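Side-chain contact in haloalkane dehalogenase (PDB 4MJ3), which catalyses the hydrolytic cleavage of carbon–halogen bonds in haloalkanes, releasing the corresponding alcohol and a halide ion: residues P90-R93 and D94-T97. Residues are numbered along the deposited sequence; the frame is centred on the assembly and turned at random.
Sequences PTSR and DDYT
Ser-92 and Asp-95 grip each other across one turn of 3-10 helix. The Asp-95 carboxylate reaches back to take the backbone N of Ser-92 on OD2 at 3.1 Å, and the N-H arrives from above the carboxylate plane, 43° out of it. In return Asp-95 N bonds to Ser-92 O at 3.0 Å. The Ser-92 hydroxyl lies beside its own carbonyl carbon (chi1 175°), and from there OG accepts Asp-94 N at 3.2 Å, an ST turn. The two side-chain bonds, to Asp-95 OD2 and to Ser-92 OG, resemble a capping box, except that the serine hydroxyl takes the second N-H of the turn rather than the third.

Tyr-96 reaches back over the turn. Its phenol OH donates to Pro-90 O at 2.7 Å, in the carbonyl plane and on a lone pair. The proline crosses the tyrosine at about a right angle, with CB 3.8 Å from CZ, while Arg-93 O lies in plane at the ring edge and accepts Tyr-96 N. The Arg-93 guanidinium hydrogen-bonds Gln-169 through NH2 and Gln-211 through NE.

Thr-97 then caps helix 98-112 through Ala-100 N, so the turn joins strand 89-90 to that helix in the alpha/beta hydrolase fold. The carboxylate of Asp-95 would probably be stabilised as an anion by the Ser-92 N-H, and the buried phenol spends its proton on a backbone carbonyl, tying the end of strand 89-90 to the residue two before helix 98-112.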
loop_
_atom_site.group_PDB
_atom_site.type_symbol
_atom_site.label_atom_id
_atom_site.label_comp_id
_atom_site.label_asym_id
_atom_site.label_seq_id
_atom_site.Cartn_x
_atom_site.Cartn_y
_atom_site.Cartn_z
ATOM N N PRO A 90 -13.183 -10.169 -5.376
ATOM C CA PRO A 90 -13.309 -11.110 -6.465
ATOM C C PRO A 90 -12.819 -12.508 -6.033
ATOM O O PRO A 90 -11.829 -12.614 -5.298
ATOM C CB PRO A 90 -12.416 -10.497 -7.549
ATOM C CG PRO A 90 -12.510 -9.018 -7.273
ATOM C CD PRO A 90 -12.561 -8.898 -5.793
ATOM N N THR A 91 -13.488 -13.560 -6.513
ATOM C CA THR A 91 -13.236 -14.908 -6.042
ATOM C C THR A 91 -12.180 -15.676 -6.821
ATOM O O THR A 91 -11.728 -16.712 -6.357
ATOM C CB THR A 91 -14.539 -15.750 -6.099
ATOM O OG1 THR A 91 -15.021 -15.740 -7.435
ATOM C CG2 THR A 91 -15.580 -15.135 -5.171
ATOM N N SER A 92 -11.832 -15.209 -8.010
ATOM C CA SER A 92 -10.864 -15.934 -8.838
ATOM C C SER A 92 -9.524 -15.233 -8.812
ATOM O O SER A 92 -9.452 -14.021 -8.959
ATOM C CB SER A 92 -11.336 -16.058 -10.288
ATOM O OG SER A 92 -10.312 -16.675 -11.066
ATOM N N ARG A 93 -8.448 -16.008 -8.679
ATOM C CA ARG A 93 -7.101 -15.435 -8.751
ATOM C C ARG A 93 -6.858 -14.698 -10.068
ATOM O O ARG A 93 -6.153 -13.697 -10.101
ATOM C CB ARG A 93 -6.051 -16.523 -8.495
ATOM C CG ARG A 93 -6.036 -16.967 -7.032
ATOM C CD ARG A 93 -5.057 -18.092 -6.735
ATOM N NE ARG A 93 -3.687 -17.708 -7.048
ATOM C CZ ARG A 93 -2.591 -18.266 -6.536
ATOM N NH1 ARG A 93 -2.657 -19.241 -5.634
ATOM N NH2 ARG A 93 -1.413 -17.839 -6.965
ATOM N N ASP A 94 -7.475 -15.183 -11.141
ATOM C CA ASP A 94 -7.323 -14.574 -12.456
ATOM C C ASP A 94 -7.983 -13.204 -12.586
ATOM O O ASP A 94 -7.707 -12.501 -13.546
ATOM C CB ASP A 94 -7.875 -15.518 -13.527
ATOM C CG ASP A 94 -7.099 -16.800 -13.611
ATOM O OD1 ASP A 94 -5.859 -16.768 -13.426
ATOM O OD2 ASP A 94 -7.731 -17.839 -13.852
ATOM N N ASP A 95 -8.839 -12.826 -11.634
ATOM C CA ASP A 95 -9.467 -11.503 -11.602
ATOM C C ASP A 95 -8.439 -10.438 -11.163
ATOM O O ASP A 95 -8.681 -9.244 -11.337
ATOM C CB ASP A 95 -10.652 -11.436 -10.602
ATOM C CG ASP A 95 -11.859 -12.354 -10.973
ATOM O OD1 ASP A 95 -12.155 -12.496 -12.169
ATOM O OD2 ASP A 95 -12.504 -12.898 -10.027
ATOM N N TYR A 96 -7.347 -10.861 -10.532
ATOM C CA TYR A 96 -6.382 -9.919 -9.987
ATOM C C TYR A 96 -5.171 -9.857 -10.904
ATOM O O TYR A 96 -4.493 -10.881 -11.160
ATOM C CB TYR A 96 -5.941 -10.318 -8.586
ATOM C CG TYR A 96 -7.053 -10.385 -7.573
ATOM C CD1 TYR A 96 -7.791 -11.553 -7.414
ATOM C CD2 TYR A 96 -7.378 -9.296 -6.795
ATOM C CE1 TYR A 96 -8.816 -11.636 -6.478
ATOM C CE2 TYR A 96 -8.392 -9.366 -5.837
ATOM C CZ TYR A 96 -9.105 -10.536 -5.694
ATOM O OH TYR A 96 -10.090 -10.656 -4.762
ATOM N N THR A 97 -4.898 -8.657 -11.398
ATOM C CA THR A 97 -3.701 -8.377 -12.200
ATOM C C THR A 97 -3.166 -7.030 -11.765
ATOM O O THR A 97 -3.850 -6.254 -11.082
ATOM C CB THR A 97 -3.990 -8.289 -13.712
ATOM O OG1 THR A 97 -4.796 -7.138 -13.986
ATOM C CG2 THR A 97 -4.682 -9.549 -14.252
HETATM O O HOH W 1 -14.544 -14.233 -10.368
#